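Long-range contacts in putative uncharacterized protein (Pseudomonas phage 201phi2-1, PDB 3R4V), which is a phage tubulin-like protein that holds guanosine-5'-diphosphate in a pocket at the C-terminal ends of its parallel strands: residues 84-89 with 113-118; 5-10 with 26-31; 147-152 with 193-198; 18-23 with 164-169. One frame throughout, in Å; residues are numbered along the deposited sequence.

Three of the four contacts share one sheet. Contact 2 (5-10 with 26-31) and contact 1 (84-89 with 113-118) have centres 10 Å apart. Strand 6-10 lies next to strand 84-89, and Ile85 O is 2.7 Å from Ile8 N. Contact 3 (147-152 with 193-198) continues the sheet on the other side of contact 1, where Ser115 O is 2.8 Å from Asn151 N. Contact 4 (18-23 with 164-169) packs on contact 2 through Leu21 and Phe9, and on contact 1 through Ile168 and Val118. Contacts 1 and 4 both touch GDP. In contact 2, the side chain of Ala10 is about 7 Å from GDP. Contacts 3 and 4 do not touch; their centres lie 22 Å apart.

Contact 1. Residues 84-89 with 113-118. With GDP (guanosine-5'-diphosphate), chain B.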
# COMPACT_ATOMS: atom_id res chain seq x y z
N TYR A 84 -4.53 -8.24 -8.41
CA TYR A 84 -3.23 -8.11 -7.74
C TYR A 84 -3.38 -7.39 -6.41
O TYR A 84 -4.26 -6.56 -6.23
CB TYR A 84 -2.22 -7.33 -8.60
CG TYR A 84 -2.03 -7.86 -10.02
CD1 TYR A 84 -0.89 -8.58 -10.37
CD2 TYR A 84 -2.98 -7.62 -11.00
CE1 TYR A 84 -0.70 -9.05 -11.68
CE2 TYR A 84 -2.80 -8.08 -12.30
CZ TYR A 84 -1.67 -8.80 -12.63
OH TYR A 84 -1.51 -9.24 -13.92
N ILE A 85 -2.48 -7.68 -5.49
CA ILE A 85 -2.40 -6.93 -4.25
C ILE A 85 -0.97 -6.42 -4.15
O ILE A 85 -0.03 -7.20 -4.30
CB ILE A 85 -2.73 -7.82 -3.06
CG1 ILE A 85 -4.16 -8.37 -3.21
CG2 ILE A 85 -2.55 -7.06 -1.74
CD1 ILE A 85 -4.52 -9.46 -2.21
N VAL A 86 -0.80 -5.12 -3.89
CA VAL A 86 0.54 -4.54 -3.75
C VAL A 86 0.74 -3.99 -2.34
O VAL A 86 -0.17 -3.38 -1.79
CB VAL A 86 0.73 -3.39 -4.72
CG1 VAL A 86 2.21 -3.00 -4.77
CG2 VAL A 86 0.22 -3.77 -6.10
N CYS A 87 1.92 -4.17 -1.76
CA CYS A 87 2.12 -3.80 -0.36
C CYS A 87 3.51 -3.25 -0.09
O CYS A 87 4.51 -3.88 -0.42
CB CYS A 87 1.85 -5.02 0.54
SG CYS A 87 2.23 -4.76 2.30
N TYR A 88 3.57 -2.08 0.52
CA TYR A 88 4.85 -1.45 0.81
C TYR A 88 4.66 -0.27 1.76
O TYR A 88 3.54 0.18 1.97
CB TYR A 88 5.50 -0.97 -0.50
CG TYR A 88 4.60 -0.06 -1.33
CD1 TYR A 88 4.69 1.31 -1.21
CD2 TYR A 88 3.69 -0.59 -2.24
CE1 TYR A 88 3.87 2.16 -1.98
CE2 TYR A 88 2.87 0.26 -3.02
CZ TYR A 88 2.98 1.62 -2.87
OH TYR A 88 2.18 2.46 -3.62
N SER A 89 5.77 0.22 2.32
CA SER A 89 5.76 1.44 3.11
C SER A 89 5.85 2.69 2.23
O SER A 89 6.63 2.73 1.28
CB SER A 89 6.91 1.44 4.13
OG SER A 89 6.87 2.60 4.96
N PHE A 113 -6.62 -4.15 -9.07
CA PHE A 113 -5.73 -4.35 -7.95
C PHE A 113 -6.02 -3.36 -6.83
O PHE A 113 -6.64 -2.33 -7.05
CB PHE A 113 -4.25 -4.27 -8.40
CG PHE A 113 -3.90 -2.95 -9.04
CD1 PHE A 113 -3.45 -1.88 -8.26
CD2 PHE A 113 -4.02 -2.77 -10.41
CE1 PHE A 113 -3.12 -0.65 -8.86
CE2 PHE A 113 -3.70 -1.55 -11.02
CZ PHE A 113 -3.25 -0.49 -10.23
N VAL A 114 -5.60 -3.71 -5.62
CA VAL A 114 -5.58 -2.77 -4.50
C VAL A 114 -4.22 -2.81 -3.83
O VAL A 114 -3.46 -3.76 -4.02
CB VAL A 114 -6.68 -3.06 -3.45
CG1 VAL A 114 -8.07 -2.97 -4.09
CG2 VAL A 114 -6.46 -4.42 -2.77
N SER A 115 -3.90 -1.76 -3.07
CA SER A 115 -2.60 -1.71 -2.38
C SER A 115 -2.80 -1.57 -0.89
O SER A 115 -3.80 -1.03 -0.44
CB SER A 115 -1.80 -0.51 -2.88
OG SER A 115 -1.59 -0.60 -4.28
N PHE A 116 -1.83 -2.06 -0.13
CA PHE A 116 -1.80 -1.85 1.31
C PHE A 116 -0.53 -1.05 1.61
O PHE A 116 0.58 -1.54 1.38
CB PHE A 116 -1.78 -3.20 2.04
CG PHE A 116 -3.11 -3.89 2.03
CD1 PHE A 116 -4.00 -3.72 3.07
CD2 PHE A 116 -3.50 -4.65 0.94
CE1 PHE A 116 -5.25 -4.32 3.04
CE2 PHE A 116 -4.75 -5.26 0.91
CZ PHE A 116 -5.61 -5.10 1.95
N VAL A 117 -0.69 0.19 2.08
CA VAL A 117 0.47 1.07 2.21
C VAL A 117 0.57 1.58 3.64
O VAL A 117 -0.45 1.81 4.30
CB VAL A 117 0.43 2.25 1.22
CG1 VAL A 117 0.51 1.73 -0.23
CG2 VAL A 117 -0.81 3.11 1.43
N VAL A 118 1.80 1.72 4.14
CA VAL A 118 2.01 2.11 5.53
C VAL A 118 2.46 3.57 5.62
O VAL A 118 3.39 3.99 4.92
CB VAL A 118 3.06 1.19 6.19
CG1 VAL A 118 3.50 1.75 7.54
CG2 VAL A 118 2.51 -0.21 6.37
PB GDP B . 12.41 0.61 2.40
O1B GDP B . 13.08 -0.74 2.46
O2B GDP B . 11.20 0.49 1.51
O3B GDP B . 13.39 1.66 1.89
O3A GDP B . 12.00 1.07 3.87
PA GDP B . 11.24 0.17 4.98
O1A GDP B . 12.09 -0.97 5.50
O2A GDP B . 9.91 -0.31 4.45
O5' GDP B . 11.06 1.25 6.11
C5' GDP B . 10.40 2.51 5.87
C4' GDP B . 9.77 3.04 7.15
O4' GDP B . 8.64 2.23 7.51
C3' GDP B . 10.71 2.96 8.35
O3' GDP B . 11.42 4.18 8.50
C2' GDP B . 9.76 2.75 9.51
O2' GDP B . 9.20 3.99 9.93
C1' GDP B . 8.61 1.97 8.92
N9 GDP B . 8.79 0.50 9.03
C8 GDP B . 9.93 -0.21 8.88
N7 GDP B . 9.69 -1.54 9.00
C5 GDP B . 8.36 -1.70 9.21
C6 GDP B . 7.43 -2.83 9.40
O6 GDP B . 7.85 -4.01 9.41
N1 GDP B . 6.13 -2.55 9.58
C2 GDP B . 5.65 -1.29 9.59
N2 GDP B . 4.33 -1.06 9.76
N3 GDP B . 6.45 -0.21 9.40
C4 GDP B . 7.78 -0.35 9.21
O HOH W 1 0.30 1.07 -5.11
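The side chains of Tyr88 and Val117 lie side by side and point the same way. From CB, CG of Tyr88 sits between the backbone N and the carbonyl carbon (chi1 54°). Val117 CG1 covers one face of the ring, off-centre toward the rim. It is 3.8 Å from CE1 and 3.6 Å from CZ of Tyr88, a CH-pi contact. At the tip, Tyr88 OH is 2.8 Å from a water that lies in the plane of the ring. The same water is 2.7 Å from Ser115 OG, so it bridges the two strands on this face. Strands 84-89 and 113-118 are parallel and belong to a beta-alpha-beta unit with helix 95-108 between them, in the nucleotide-binding sheet of a tubulin-like fold. Five backbone bonds join them, among them Phe116 N to Val86 O at 2.7 Å. On the opposite face, Ile85 CG2 meets the edge of the Phe116 ring, 3.7 Å from CD2. Helix 161-178 covers this ring through Lys171 and Ile172. At the C-terminal ends, Ser89 OG donates to GDP O4' at 3.1 Å, and Val118 CG1 is 3.7 Å from GDP N2.

Contact 2. Residues 5-10 with 26-31; sequences VCLIFA and EAVHCF
The His29 ring has Leu7 O at its edge, in the ring plane. Cys6 SG approaches the same ring obliquely in the conformer given, a doubtful contact since a second conformer exists. The Phe9 ring has His29 O near its plane at the edge. Val28 CG1 comes to it at a slant, 3.7 Å from Phe9 CE2. The Cys30 sulfur also stands obliquely to this ring, a sulfur-aromatic contact. The Phe31 ring takes Ile8 CG2 at its edge, 3.9 Å from CE1. Leu7, Phe9, Val28 and Cys30 share one face of the sheet; Ile8, Ala10, His29 and Phe31 share the other. Helix 11-18 connects the two parallel strands in a beta-alpha-beta unit, the N-terminal one of this tubulin-like fold, and lies over the Phe9 and Cys30 face. On the other face, Ile102 of helix 95-108 packs on Ile8 and Phe31. Four backbone bonds join the strands. Leu7 N donates to Ala27 O at 2.8 Å and His29 N to Leu7 O at 2.7 Å. Phe9 N to His29 O is 2.9 Å, and Phe31 N to Phe9 O is 2.8 Å. Main-chain polar groups thus pair across a largely apolar, buried interface. The backbone bonds fix the register, while mostly apolar side chains, with one imidazole and the Cys30 sulfur, pack on the two faces.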
# COMPACT_ATOMS: atom_id res chain seq x y z
N VAL A 5 -4.91 -14.56 -8.13
CA VAL A 5 -4.37 -13.36 -7.52
C VAL A 5 -2.86 -13.47 -7.41
O VAL A 5 -2.31 -14.54 -7.11
CB VAL A 5 -5.00 -13.11 -6.12
CG1 VAL A 5 -4.64 -14.23 -5.17
CG2 VAL A 5 -4.55 -11.77 -5.54
N CYS A 6 -2.21 -12.35 -7.68
CA CYS A 6 -0.78 -12.23 -7.49
C CYS A 6 -0.51 -11.17 -6.42
O CYS A 6 -1.03 -10.05 -6.49
CB CYS A 6 -0.12 -11.87 -8.82
SG CYS A 6 1.61 -11.50 -8.70
N LEU A 7 0.28 -11.53 -5.41
CA LEU A 7 0.59 -10.61 -4.32
C LEU A 7 2.02 -10.08 -4.47
O LEU A 7 2.98 -10.85 -4.58
CB LEU A 7 0.44 -11.30 -2.97
CG LEU A 7 -0.97 -11.80 -2.66
CD1 LEU A 7 -1.14 -13.23 -3.16
CD2 LEU A 7 -1.23 -11.74 -1.17
N ILE A 8 2.14 -8.76 -4.44
CA ILE A 8 3.43 -8.12 -4.67
C ILE A 8 3.83 -7.28 -3.45
O ILE A 8 3.03 -6.48 -2.96
CB ILE A 8 3.33 -7.20 -5.88
CG1 ILE A 8 2.99 -8.03 -7.12
CG2 ILE A 8 4.62 -6.41 -6.07
CD1 ILE A 8 2.38 -7.23 -8.25
N PHE A 9 5.05 -7.49 -2.96
CA PHE A 9 5.57 -6.80 -1.78
C PHE A 9 6.87 -6.11 -2.12
O PHE A 9 7.71 -6.69 -2.81
CB PHE A 9 5.83 -7.79 -0.63
CG PHE A 9 4.60 -8.48 -0.15
CD1 PHE A 9 3.85 -7.92 0.87
CD2 PHE A 9 4.15 -9.62 -0.77
CE1 PHE A 9 2.68 -8.53 1.30
CE2 PHE A 9 2.99 -10.24 -0.35
CZ PHE A 9 2.25 -9.69 0.69
N ALA A 10 7.05 -4.90 -1.61
CA ALA A 10 8.23 -4.11 -1.97
C ALA A 10 8.83 -3.43 -0.76
O ALA A 10 8.11 -2.94 0.12
CB ALA A 10 7.87 -3.08 -3.01
N GLU A 26 3.79 -19.58 -4.26
CA GLU A 26 4.11 -19.10 -5.60
C GLU A 26 3.36 -17.82 -5.98
O GLU A 26 3.81 -17.08 -6.86
CB GLU A 26 3.84 -20.19 -6.64
CG GLU A 26 4.95 -20.35 -7.67
CD GLU A 26 6.24 -20.87 -7.07
OE1 GLU A 26 6.39 -22.11 -6.96
OE2 GLU A 26 7.11 -20.05 -6.71
N ALA A 27 2.24 -17.56 -5.31
CA ALA A 27 1.42 -16.37 -5.60
C ALA A 27 2.06 -15.09 -5.08
O ALA A 27 1.68 -13.99 -5.49
CB ALA A 27 0.02 -16.53 -5.02
N VAL A 28 3.03 -15.25 -4.18
CA VAL A 28 3.70 -14.11 -3.54
C VAL A 28 5.01 -13.73 -4.26
O VAL A 28 5.87 -14.58 -4.52
CB VAL A 28 3.97 -14.43 -2.05
CG1 VAL A 28 4.73 -13.31 -1.40
CG2 VAL A 28 2.64 -14.68 -1.31
N HIS A 29 5.15 -12.45 -4.58
CA HIS A 29 6.32 -11.93 -5.27
C HIS A 29 6.89 -10.75 -4.50
O HIS A 29 6.20 -9.74 -4.31
CB HIS A 29 5.95 -11.48 -6.68
CG HIS A 29 5.42 -12.59 -7.54
ND1 HIS A 29 6.16 -13.17 -8.55
CD2 HIS A 29 4.24 -13.24 -7.52
CE1 HIS A 29 5.46 -14.13 -9.12
NE2 HIS A 29 4.28 -14.19 -8.52
N CYS A 30 8.14 -10.87 -4.06
CA CYS A 30 8.78 -9.82 -3.26
C CYS A 30 9.90 -9.14 -4.02
O CYS A 30 10.64 -9.79 -4.75
CB CYS A 30 9.35 -10.42 -1.97
SG CYS A 30 8.13 -11.20 -0.92
N PHE A 31 10.04 -7.84 -3.82
CA PHE A 31 11.08 -7.05 -4.46
C PHE A 31 11.75 -6.10 -3.47
O PHE A 31 11.07 -5.50 -2.63
CB PHE A 31 10.50 -6.25 -5.63
CG PHE A 31 9.79 -7.10 -6.65
CD1 PHE A 31 8.44 -7.36 -6.53
CD2 PHE A 31 10.50 -7.68 -7.68
CE1 PHE A 31 7.79 -8.17 -7.45
CE2 PHE A 31 9.87 -8.49 -8.61
CZ PHE A 31 8.50 -8.74 -8.49

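Contact 3. Residues 147-152 with 193-198; sequences PIVVNY and NWVRFT
Pro147 lies over one face of the Phe197 ring, and this is the main apolar contact. Its CG stands 3.5 Å above the ring plane, offset toward the rim, and is 3.6 Å from both CE2 and CZ of Phe197. The geometry is that of a CH-pi contact, with CG 18° off the ring normal. CB of Pro147 follows, 3.7 Å from Phe197 CE2. CG of Phe197 sits between its backbone N and carbonyl carbon (chi1 57°). Trp194 O lies at the edge of the ring, in plane. A second apolar pair is aliphatic: Val149 CG2 meets Val195 CG2 at 3.6 Å. Val195 also touches Val114, and Ile269 of strand 264-270 packs on Val149 and Phe197. Among the close van der Waals contacts, Thr198 OG1 meets Pro147 CD tip to tip at 3.1 Å.

The contact joins strand 148-154 of the nucleotide-binding sheet to the end of helix 188-195, in the region assigned to the C-terminal domain of phage tubulin-like proteins. Arg196 is the first residue to leave the helical conformation. Its CB points away from the strand, and its NE forms a salt bridge with Asp199.

The polar link between the segments is a water between the backbones. It is 2.7 Å from both Pro147 O and Val195 O and can donate to them. It has more acceptors nearby than protons, so the two bonds may not both be made at once.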
# COMPACT_ATOMS: atom_id res chain seq x y z
N PRO A 147 -8.60 4.60 -10.82
CA PRO A 147 -8.50 4.80 -9.36
C PRO A 147 -7.34 3.99 -8.82
O PRO A 147 -7.12 2.84 -9.23
CB PRO A 147 -9.81 4.22 -8.83
CG PRO A 147 -10.75 4.23 -10.05
CD PRO A 147 -9.86 3.95 -11.20
N ILE A 148 -6.58 4.59 -7.92
CA ILE A 148 -5.52 3.85 -7.25
C ILE A 148 -5.98 3.66 -5.82
O ILE A 148 -6.01 4.60 -5.02
CB ILE A 148 -4.18 4.60 -7.32
CG1 ILE A 148 -3.72 4.72 -8.79
CG2 ILE A 148 -3.14 3.90 -6.42
CD1 ILE A 148 -3.37 3.40 -9.50
N VAL A 149 -6.40 2.43 -5.52
CA VAL A 149 -7.20 2.15 -4.33
C VAL A 149 -6.28 1.56 -3.30
O VAL A 149 -5.68 0.53 -3.53
CB VAL A 149 -8.31 1.13 -4.69
CG1 VAL A 149 -9.09 0.71 -3.48
CG2 VAL A 149 -9.24 1.73 -5.75
N VAL A 150 -6.19 2.22 -2.15
CA VAL A 150 -5.25 1.80 -1.13
C VAL A 150 -5.89 1.70 0.24
O VAL A 150 -6.74 2.50 0.62
CB VAL A 150 -4.03 2.75 -1.04
CG1 VAL A 150 -3.48 3.05 -2.45
CG2 VAL A 150 -4.38 4.03 -0.33
N ASN A 151 -5.48 0.69 0.99
CA ASN A 151 -5.80 0.60 2.40
C ASN A 151 -4.61 1.23 3.10
O ASN A 151 -3.48 0.72 3.01
CB ASN A 151 -5.94 -0.86 2.80
CG ASN A 151 -6.35 -1.03 4.25
OD1 ASN A 151 -5.51 -1.32 5.11
ND2 ASN A 151 -7.63 -0.84 4.53
N TYR A 152 -4.87 2.36 3.75
CA TYR A 152 -3.81 3.16 4.36
C TYR A 152 -3.71 2.82 5.84
O TYR A 152 -4.71 2.83 6.55
CB TYR A 152 -4.12 4.65 4.20
CG TYR A 152 -3.17 5.53 4.99
CD1 TYR A 152 -1.88 5.78 4.53
CD2 TYR A 152 -3.56 6.09 6.21
CE1 TYR A 152 -1.00 6.60 5.25
CE2 TYR A 152 -2.69 6.90 6.94
CZ TYR A 152 -1.41 7.14 6.46
OH TYR A 152 -0.55 7.94 7.18
N ASN A 193 -15.03 -4.30 -12.00
CA ASN A 193 -15.82 -3.07 -12.06
C ASN A 193 -16.05 -2.39 -10.71
O ASN A 193 -16.46 -1.23 -10.67
CB ASN A 193 -17.14 -3.31 -12.78
CG ASN A 193 -16.94 -3.50 -14.27
OD1 ASN A 193 -16.31 -2.66 -14.93
ND2 ASN A 193 -17.44 -4.60 -14.80
N TRP A 194 -15.78 -3.11 -9.62
CA TRP A 194 -15.78 -2.53 -8.30
C TRP A 194 -14.57 -1.62 -8.13
O TRP A 194 -14.71 -0.48 -7.70
CB TRP A 194 -15.77 -3.62 -7.23
CG TRP A 194 -15.34 -3.19 -5.85
CD1 TRP A 194 -16.00 -2.34 -5.01
CD2 TRP A 194 -14.17 -3.62 -5.15
NE1 TRP A 194 -15.31 -2.21 -3.82
CE2 TRP A 194 -14.18 -2.99 -3.89
CE3 TRP A 194 -13.12 -4.48 -5.46
CZ2 TRP A 194 -13.17 -3.18 -2.94
CZ3 TRP A 194 -12.11 -4.68 -4.53
CH2 TRP A 194 -12.14 -4.03 -3.28
N VAL A 195 -13.39 -2.14 -8.45
CA VAL A 195 -12.16 -1.41 -8.15
C VAL A 195 -11.74 -0.45 -9.28
O VAL A 195 -11.14 0.60 -9.03
CB VAL A 195 -11.01 -2.37 -7.75
CG1 VAL A 195 -10.51 -3.16 -8.96
CG2 VAL A 195 -9.89 -1.58 -7.12
N ARG A 196 -12.08 -0.81 -10.52
CA ARG A 196 -11.86 0.06 -11.68
C ARG A 196 -13.16 0.80 -12.01
O ARG A 196 -13.65 0.76 -13.15
CB ARG A 196 -11.43 -0.76 -12.90
CG ARG A 196 -10.12 -1.54 -12.73
CD ARG A 196 -9.81 -2.34 -14.02
NE ARG A 196 -9.72 -1.43 -15.16
CZ ARG A 196 -8.61 -0.78 -15.50
NH1 ARG A 196 -7.50 -0.99 -14.81
NH2 ARG A 196 -8.61 0.06 -16.53
N PHE A 197 -13.74 1.47 -11.02
CA PHE A 197 -15.09 2.01 -11.16
C PHE A 197 -15.22 3.10 -12.22
O PHE A 197 -16.31 3.32 -12.73
CB PHE A 197 -15.68 2.46 -9.81
CG PHE A 197 -14.85 3.49 -9.09
CD1 PHE A 197 -14.97 4.84 -9.41
CD2 PHE A 197 -13.95 3.11 -8.10
CE1 PHE A 197 -14.21 5.80 -8.76
CE2 PHE A 197 -13.19 4.07 -7.43
CZ PHE A 197 -13.32 5.42 -7.76
N THR A 198 -14.13 3.80 -12.53
CA THR A 198 -14.18 4.83 -13.58
C THR A 198 -14.33 4.26 -15.00
O THR A 198 -14.62 5.00 -15.93
CB THR A 198 -12.92 5.70 -13.57
OG1 THR A 198 -11.77 4.86 -13.52
CG2 THR A 198 -12.91 6.64 -12.36
O HOH W 2 -8.62 0.77 -10.09

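Contact 4. Residues 18-23 with 164-169; sequences ATKLVD and INDEIA. With GDP (guanosine-5'-diphosphate), chain B.
Lys20 NZ has a salt bridge to Glu162 and, less surely, one to Asp166 OD1 at 3.0 Å, an atom modelled too close to its neighbour. Glu162, one turn earlier on helix 161-178, is the stronger partner. The lysine chain is extended up to CE and bends only at its end (chi4 -53°), which turns NZ. The side chains of Lys20 and Asp166 cross at about a right angle. The aliphatic part of Lys20 lies on the helix, with its CB 3.9 Å from Ala169 CB. Leu21 CD2 reaches Ala169 CB at 4.2 Å, and Phe9 also packs on Leu21. The contact places the loop after helix 11-18 against helix 161-178, whose place after the sixth parallel strand is consistent with the core helix of tubulin-like proteins.

Asn165 carries the link to the ligand. GDP N1 donates to Asn165 OD1 at 2.7 Å. Asn165 ND2 donates to GDP O6 at 2.9 Å, and both bonds are fairly straight. The amide thus offers an acceptor to a ring N-H and a donor to a carbonyl. Asn165, on the helix that Lys20 lies against, reads N1 and O6 of the base by this complementary pairing.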
# COMPACT_ATOMS: atom_id res chain seq x y z
N ALA A 18 5.26 -9.90 4.06
CA ALA A 18 5.31 -11.16 3.31
C ALA A 18 5.58 -12.39 4.19
O ALA A 18 5.03 -13.47 3.95
CB ALA A 18 6.32 -11.07 2.18
N THR A 19 6.43 -12.24 5.21
CA THR A 19 6.78 -13.39 6.05
C THR A 19 5.53 -14.02 6.68
O THR A 19 5.53 -15.19 7.05
CB THR A 19 7.79 -13.02 7.17
OG1 THR A 19 7.17 -12.15 8.12
CG2 THR A 19 9.03 -12.34 6.58
N LYS A 20 4.47 -13.23 6.78
CA LYS A 20 3.26 -13.70 7.44
C LYS A 20 2.33 -14.37 6.45
O LYS A 20 1.30 -14.94 6.83
CB LYS A 20 2.58 -12.54 8.16
CG LYS A 20 3.51 -11.88 9.15
CD LYS A 20 2.84 -10.79 9.95
CE LYS A 20 3.75 -10.34 11.08
NZ LYS A 20 4.19 -11.51 11.90
N LEU A 21 2.70 -14.31 5.17
CA LEU A 21 1.87 -14.84 4.10
C LEU A 21 2.58 -15.90 3.26
O LEU A 21 2.16 -16.18 2.13
CB LEU A 21 1.38 -13.69 3.22
CG LEU A 21 0.53 -12.64 3.95
CD1 LEU A 21 0.40 -11.33 3.16
CD2 LEU A 21 -0.85 -13.23 4.25
N VAL A 22 3.65 -16.49 3.80
CA VAL A 22 4.44 -17.45 3.02
C VAL A 22 3.65 -18.69 2.64
O VAL A 22 4.00 -19.40 1.70
CB VAL A 22 5.74 -17.85 3.75
CG1 VAL A 22 6.71 -16.67 3.80
CG2 VAL A 22 5.45 -18.40 5.14
N ASP A 23 2.56 -18.96 3.36
CA ASP A 23 1.72 -20.10 3.04
C ASP A 23 1.07 -19.95 1.66
O ASP A 23 0.58 -20.92 1.10
CB ASP A 23 0.66 -20.31 4.12
CG ASP A 23 -0.17 -19.06 4.36
OD1 ASP A 23 0.33 -18.14 5.05
OD2 ASP A 23 -1.31 -19.00 3.86
N ILE A 164 1.18 -3.93 13.67
CA ILE A 164 0.67 -3.33 12.45
C ILE A 164 0.77 -4.33 11.30
O ILE A 164 -0.17 -4.46 10.50
CB ILE A 164 1.41 -2.01 12.14
CG1 ILE A 164 1.04 -0.96 13.18
CG2 ILE A 164 1.08 -1.51 10.73
CD1 ILE A 164 2.18 -0.05 13.57
N ASN A 165 1.89 -5.04 11.22
CA ASN A 165 2.10 -6.00 10.14
C ASN A 165 1.07 -7.13 10.21
O ASN A 165 0.56 -7.59 9.19
CB ASN A 165 3.51 -6.59 10.18
CG ASN A 165 4.58 -5.59 9.74
OD1 ASN A 165 4.27 -4.47 9.34
ND2 ASN A 165 5.84 -6.01 9.81
N ASP A 166 0.78 -7.58 11.43
CA ASP A 166 -0.23 -8.62 11.64
C ASP A 166 -1.59 -8.16 11.11
O ASP A 166 -2.30 -8.92 10.45
CB ASP A 166 -0.33 -9.00 13.12
CG ASP A 166 0.77 -9.95 13.57
OD1 ASP A 166 1.41 -10.58 12.69
OD2 ASP A 166 1.00 -10.09 14.79
N GLU A 167 -1.95 -6.92 11.41
CA GLU A 167 -3.23 -6.38 10.95
C GLU A 167 -3.27 -6.34 9.43
O GLU A 167 -4.29 -6.65 8.81
CB GLU A 167 -3.46 -4.98 11.51
CG GLU A 167 -4.48 -4.18 10.69
CD GLU A 167 -4.61 -2.75 11.15
OE1 GLU A 167 -4.90 -1.87 10.30
OE2 GLU A 167 -4.43 -2.49 12.36
N ILE A 168 -2.16 -5.96 8.82
CA ILE A 168 -2.14 -5.85 7.37
C ILE A 168 -2.29 -7.23 6.75
O ILE A 168 -3.07 -7.42 5.82
CB ILE A 168 -0.87 -5.16 6.86
CG1 ILE A 168 -0.89 -3.68 7.26
CG2 ILE A 168 -0.77 -5.30 5.34
CD1 ILE A 168 0.40 -2.90 6.93
N ALA A 169 -1.56 -8.21 7.26
CA ALA A 169 -1.66 -9.55 6.71
C ALA A 169 -3.09 -10.09 6.81
O ALA A 169 -3.57 -10.77 5.90
CB ALA A 169 -0.69 -10.50 7.40
PB GDP B . 12.41 0.61 2.40
O1B GDP B . 13.08 -0.74 2.46
O2B GDP B . 11.20 0.49 1.51
O3B GDP B . 13.39 1.66 1.89
O3A GDP B . 12.00 1.07 3.87
PA GDP B . 11.24 0.17 4.98
O1A GDP B . 12.09 -0.97 5.50
O2A GDP B . 9.91 -0.31 4.45
O5' GDP B . 11.06 1.25 6.11
C5' GDP B . 10.40 2.51 5.87
C4' GDP B . 9.77 3.04 7.15
O4' GDP B . 8.64 2.23 7.51
C3' GDP B . 10.71 2.96 8.35
O3' GDP B . 11.42 4.18 8.50
C2' GDP B . 9.76 2.75 9.51
O2' GDP B . 9.20 3.99 9.93
C1' GDP B . 8.61 1.97 8.92
N9 GDP B . 8.79 0.50 9.03
C8 GDP B . 9.93 -0.21 8.88
N7 GDP B . 9.69 -1.54 9.00
C5 GDP B . 8.36 -1.70 9.21
C6 GDP B . 7.43 -2.83 9.40
O6 GDP B . 7.85 -4.01 9.41
N1 GDP B . 6.13 -2.55 9.58
C2 GDP B . 5.65 -1.29 9.59
N2 GDP B . 4.33 -1.06 9.76
N3 GDP B . 6.45 -0.21 9.40
C4 GDP B . 7.78 -0.35 9.21